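Local coordinates for major capsid protein (Norovirus Hu/GI.7/TCH-060/USA/2003, PDB 4P25) that forms the norovirus capsid, here as its protruding (P) domain, which binds the fucosylated Lewis Y histo-blood group antigen, at residues 242-247 with 287-292; 256-261 with 294-299. All blocks are in the same frame, centred on the assembly; numbering follows the deposited sequence.

Contact 1: residues 242-247 with 287-292; sequences AALLHY and VFSSWV
The imidazole of His246 receives Ser289 on one face: CB of Ser289 stands 3.8 Å from the ring centroid, 15° off its normal, a CH-pi contact. On the sheet face of Ala243 and Leu245, the Phe288 ring meets CB of Ala243 at its edge, close to the ring plane, with CE1 of Phe288 3.7 Å from that methyl; over one face of the same ring, toward its rim, lies the backbone N of Ser290. The Trp291 indole has CE1 of Phe288 above one face, and its CZ3 comes within 4.0 Å of CB of Ala243. The small methyl of Ala243 suits a place where the edge of Phe288 and the indole of Trp291 both come close. Phe288 gets there with CG anti to its backbone N (chi1 173°), which carries the ring along the strand toward Trp291. Strands 242-247 and 287-292 run antiparallel, and between Leu244 and Leu245 the register slips by one residue: Ser289 and Ser290 both face Leu244, a classic beta bulge. The carbonyl O of Leu244 takes a firm bond from Ser289 N, 2.8 Å long, and a weak one from Ser290 N. Regular pairing continues on both flanks, His246 with Val287 toward one end and Ala242 with Val292 toward the other, where Val292 N gives Ala242 O an almost straight bond (179°) but the return bond from Ala242 N is weak. On the face of Ala242 and Leu244, Val292, whose branched side chain suits an extended strand, makes aliphatic contacts with both: CG2 lies 4.0 Å from CB of Ala242, and CG1 lies 3.8 Å from CB of Leu244. Outside the two strands, Trp291 touches Leu8 and Arg239.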
# COMPACT_ATOMS: atom_id res chain seq x y z
N ALA A 242 26.74 10.53 -4.00
CA ALA A 242 25.46 10.36 -4.67
C ALA A 242 25.46 9.06 -5.45
O ALA A 242 26.52 8.58 -5.87
CB ALA A 242 25.16 11.54 -5.59
N ALA A 243 24.28 8.49 -5.65
CA ALA A 243 24.14 7.29 -6.47
C ALA A 243 23.58 7.66 -7.82
O ALA A 243 22.49 8.24 -7.92
CB ALA A 243 23.25 6.27 -5.78
N LEU A 244 24.33 7.35 -8.87
CA LEU A 244 23.87 7.59 -10.23
C LEU A 244 22.92 6.48 -10.64
O LEU A 244 23.27 5.30 -10.58
CB LEU A 244 25.06 7.65 -11.20
CG LEU A 244 24.71 7.85 -12.68
CD1 LEU A 244 24.11 9.23 -12.92
CD2 LEU A 244 25.93 7.61 -13.56
N LEU A 245 21.70 6.85 -11.03
CA LEU A 245 20.71 5.89 -11.49
C LEU A 245 20.44 6.08 -12.96
O LEU A 245 20.52 7.19 -13.47
CB LEU A 245 19.39 6.08 -10.74
CG LEU A 245 19.37 6.14 -9.22
CD1 LEU A 245 17.94 6.32 -8.75
CD2 LEU A 245 20.00 4.89 -8.61
N HIS A 246 20.10 4.99 -13.64
CA HIS A 246 19.59 5.06 -14.99
C HIS A 246 18.11 4.69 -14.96
O HIS A 246 17.69 3.82 -14.21
CB HIS A 246 20.34 4.09 -15.90
CG HIS A 246 21.77 4.46 -16.13
ND1 HIS A 246 22.71 3.55 -16.57
CD2 HIS A 246 22.43 5.63 -15.99
CE1 HIS A 246 23.88 4.15 -16.69
NE2 HIS A 246 23.74 5.41 -16.35
N TYR A 247 17.31 5.38 -15.77
CA TYR A 247 15.89 5.08 -15.90
C TYR A 247 15.71 4.34 -17.22
O TYR A 247 15.87 4.91 -18.30
CB TYR A 247 15.10 6.39 -15.87
CG TYR A 247 13.58 6.26 -15.89
CD1 TYR A 247 12.89 5.75 -14.80
CD2 TYR A 247 12.85 6.70 -16.98
CE1 TYR A 247 11.50 5.66 -14.82
CE2 TYR A 247 11.48 6.62 -17.01
CZ TYR A 247 10.80 6.10 -15.92
OH TYR A 247 9.43 6.02 -15.96
N VAL A 287 17.56 1.92 -12.14
CA VAL A 287 18.61 0.94 -11.91
C VAL A 287 19.86 1.65 -11.40
O VAL A 287 20.31 2.62 -12.00
CB VAL A 287 18.96 0.18 -13.20
CG1 VAL A 287 20.06 -0.85 -12.96
CG2 VAL A 287 17.72 -0.48 -13.79
N PHE A 288 20.41 1.18 -10.28
CA PHE A 288 21.67 1.73 -9.77
C PHE A 288 22.80 1.47 -10.76
O PHE A 288 23.02 0.34 -11.19
CB PHE A 288 22.02 1.13 -8.41
CG PHE A 288 23.38 1.53 -7.90
CD1 PHE A 288 23.54 2.68 -7.15
CD2 PHE A 288 24.50 0.75 -8.17
CE1 PHE A 288 24.80 3.05 -6.67
CE2 PHE A 288 25.75 1.12 -7.71
CZ PHE A 288 25.90 2.26 -6.95
N SER A 289 23.54 2.52 -11.10
CA SER A 289 24.66 2.38 -12.02
C SER A 289 26.02 2.46 -11.32
O SER A 289 26.83 1.55 -11.45
CB SER A 289 24.58 3.41 -13.14
OG SER A 289 25.60 3.17 -14.10
N SER A 290 26.25 3.54 -10.57
CA SER A 290 27.51 3.69 -9.84
C SER A 290 27.43 4.80 -8.80
O SER A 290 26.53 5.64 -8.82
CB SER A 290 28.66 3.98 -10.80
OG SER A 290 28.49 5.24 -11.42
N TRP A 291 28.39 4.79 -7.87
CA TRP A 291 28.55 5.88 -6.93
C TRP A 291 29.32 7.01 -7.61
O TRP A 291 30.33 6.77 -8.29
CB TRP A 291 29.30 5.41 -5.68
CG TRP A 291 28.50 4.46 -4.84
CD1 TRP A 291 28.66 3.11 -4.76
CD2 TRP A 291 27.42 4.79 -3.96
NE1 TRP A 291 27.74 2.57 -3.88
CE2 TRP A 291 26.97 3.59 -3.38
CE3 TRP A 291 26.79 5.99 -3.60
CZ2 TRP A 291 25.92 3.55 -2.46
CZ3 TRP A 291 25.75 5.95 -2.69
CH2 TRP A 291 25.33 4.74 -2.13
N VAL A 292 28.84 8.23 -7.44
CA VAL A 292 29.50 9.39 -8.05
C VAL A 292 29.68 10.51 -7.04
O VAL A 292 29.09 10.50 -5.95
CB VAL A 292 28.70 9.93 -9.26
CG1 VAL A 292 28.56 8.85 -10.33
CG2 VAL A 292 27.34 10.45 -8.82

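Contact 2: residues 256-261 with 294-299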
# COMPACT_ATOMS: atom_id res chain seq x y z
N LEU A 256 16.87 5.67 -20.70
CA LEU A 256 16.08 6.85 -21.05
C LEU A 256 16.54 8.13 -20.37
O LEU A 256 16.14 9.23 -20.78
CB LEU A 256 14.61 6.62 -20.72
CG LEU A 256 13.94 5.39 -21.33
CD1 LEU A 256 12.51 5.27 -20.83
CD2 LEU A 256 13.98 5.46 -22.85
N GLY A 257 17.37 8.01 -19.34
CA GLY A 257 17.86 9.19 -18.65
C GLY A 257 18.62 8.91 -17.37
O GLY A 257 18.49 7.84 -16.78
N GLU A 258 19.42 9.90 -16.96
CA GLU A 258 20.27 9.83 -15.77
C GLU A 258 19.68 10.62 -14.63
O GLU A 258 19.19 11.73 -14.82
CB GLU A 258 21.63 10.48 -16.05
CG GLU A 258 22.40 9.97 -17.22
CD GLU A 258 23.85 10.36 -17.12
OE1 GLU A 258 24.15 11.55 -16.88
OE2 GLU A 258 24.70 9.47 -17.26
N PHE A 259 19.78 10.06 -13.42
CA PHE A 259 19.28 10.71 -12.22
C PHE A 259 20.30 10.54 -11.09
O PHE A 259 21.07 9.58 -11.10
CB PHE A 259 17.94 10.09 -11.79
CG PHE A 259 16.82 10.31 -12.77
CD1 PHE A 259 16.73 9.56 -13.93
CD2 PHE A 259 15.84 11.25 -12.51
CE1 PHE A 259 15.70 9.75 -14.83
CE2 PHE A 259 14.80 11.45 -13.41
CZ PHE A 259 14.73 10.70 -14.57
N LYS A 260 20.32 11.46 -10.14
CA LYS A 260 21.14 11.28 -8.95
C LYS A 260 20.30 11.07 -7.70
O LYS A 260 19.37 11.83 -7.43
CB LYS A 260 22.15 12.43 -8.76
CG LYS A 260 23.35 12.31 -9.68
CD LYS A 260 24.06 13.64 -9.90
CE LYS A 260 24.90 14.06 -8.71
NZ LYS A 260 25.46 15.43 -8.90
N LEU A 261 20.63 10.02 -6.96
CA LEU A 261 19.98 9.71 -5.70
C LEU A 261 20.92 10.08 -4.56
O LEU A 261 22.01 9.51 -4.44
CB LEU A 261 19.62 8.22 -5.66
CG LEU A 261 19.12 7.61 -4.35
CD1 LEU A 261 17.80 8.23 -3.93
CD2 LEU A 261 19.01 6.11 -4.50
N ARG A 294 29.55 14.45 -5.52
CA ARG A 294 28.45 15.39 -5.31
C ARG A 294 28.16 16.25 -6.53
O ARG A 294 27.01 16.57 -6.82
CB ARG A 294 28.75 16.27 -4.09
CG ARG A 294 27.72 17.34 -3.83
CD ARG A 294 27.47 17.54 -2.33
NE ARG A 294 26.16 18.16 -2.12
CZ ARG A 294 25.87 19.05 -1.18
NH1 ARG A 294 26.80 19.47 -0.33
NH2 ARG A 294 24.64 19.55 -1.11
N TYR A 295 29.21 16.62 -7.27
CA TYR A 295 29.03 17.51 -8.41
C TYR A 295 29.16 16.84 -9.77
O TYR A 295 29.40 17.50 -10.78
CB TYR A 295 29.96 18.72 -8.30
CG TYR A 295 29.60 19.56 -7.11
CD1 TYR A 295 28.40 20.25 -7.07
CD2 TYR A 295 30.44 19.63 -6.00
CE1 TYR A 295 28.05 21.01 -5.98
CE2 TYR A 295 30.10 20.38 -4.90
CZ TYR A 295 28.90 21.07 -4.89
OH TYR A 295 28.56 21.83 -3.80
N TYR A 296 28.98 15.53 -9.78
CA TYR A 296 28.87 14.78 -11.02
C TYR A 296 27.78 15.41 -11.88
O TYR A 296 26.65 15.57 -11.44
CB TYR A 296 28.51 13.33 -10.71
CG TYR A 296 28.52 12.42 -11.91
CD1 TYR A 296 27.40 12.27 -12.72
CD2 TYR A 296 29.66 11.69 -12.24
CE1 TYR A 296 27.41 11.43 -13.81
CE2 TYR A 296 29.68 10.85 -13.33
CZ TYR A 296 28.55 10.72 -14.11
OH TYR A 296 28.58 9.88 -15.20
N GLN A 297 28.13 15.76 -13.11
CA GLN A 297 27.20 16.47 -13.98
C GLN A 297 26.36 15.52 -14.82
O GLN A 297 26.88 14.72 -15.60
CB GLN A 297 27.97 17.43 -14.90
CG GLN A 297 27.09 18.40 -15.66
CD GLN A 297 27.85 19.22 -16.67
OE1 GLN A 297 29.09 19.22 -16.68
NE2 GLN A 297 27.13 19.93 -17.53
N LEU A 298 25.04 15.62 -14.64
CA LEU A 298 24.09 14.77 -15.36
C LEU A 298 23.81 15.23 -16.79
O LEU A 298 23.79 16.43 -17.08
CB LEU A 298 22.76 14.70 -14.61
CG LEU A 298 22.79 14.08 -13.22
CD1 LEU A 298 21.46 14.29 -12.51
CD2 LEU A 298 23.12 12.60 -13.32
N LYS A 299 23.59 14.26 -17.66
CA LYS A 299 23.05 14.52 -18.98
C LYS A 299 21.59 14.95 -18.82
O LYS A 299 20.82 14.29 -18.12
CB LYS A 299 23.13 13.24 -19.82
CG LYS A 299 22.52 13.34 -21.20
CD LYS A 299 22.89 12.13 -22.04
CE LYS A 299 22.30 12.24 -23.43
NZ LYS A 299 22.78 11.18 -24.36
O HOH W 1 19.25 14.34 -15.81
O HOH W 2 19.75 11.94 -19.01
O HOH W 3 26.89 12.51 -17.23
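The non-regular segment 294-299 runs nearly antiparallel to strand 256-261, their end-to-end directions 163° apart, yet the nearest pair of CA atoms, Glu258 and Leu298, is 6.3 Å apart and no direct backbone hydrogen bond joins the two. Side chains and water bridge the gap instead. Glu258 reaches across to the backbone N-H of Lys299, its OE1 accepting a straight bond of 2.9 Å on the anti side of its carboxylate, 26° out of plane. A water joins the same oxygen to the carbonyl O of Gln297, while two others tie the backbone N and O of Glu258 to the carbonyl O of Lys299. Lys260 bends at chi3 (75°), which turns its ammonium toward the loop, where NZ donates hydrogen bonds of 2.8 Å to both Arg294 O and Tyr296 O. The Tyr296 carbonyl is approached in its plane, on a lone pair; that of Arg294 from above its plane. NZ also forms a salt bridge with Glu200, which probably balances the charge of this largely buried lysine. Lysine suits the place also for its long aliphatic stem, on which Leu298 rests: CD of Lys260 is 3.6 Å from CG of Leu298, and CD2 of Leu298 reaches CB of Glu258. The arrangement is a C-terminal segment laid over one face of an antiparallel sheet, consistent with the P1 subdomain of the norovirus P domain.

Contacts 1 and 2 have centres 8 Å apart and reach one antiparallel sheet, in which strands 242-248 and 255-262 are neighbours, while 294-299 is a loop against it. Along the chain their segments alternate: 242-247, 256-261, 287-292, then 294-299. Strand 242-248 lies between 285-292, its partner in contact 1, and 255-262, the strand of contact 2; Ala243 O to Leu261 N, at 2.7 Å, is a probable hydrogen bond of that second pairing. After strand 285-292 the chain turns back over the sheet, and Leu244 CD1 meets Leu298 CD2 at 3.5 Å. The C-terminal loop packs on strands that precede it in the sequence, in a part of the P domain holding none of the glycan-pocket residues.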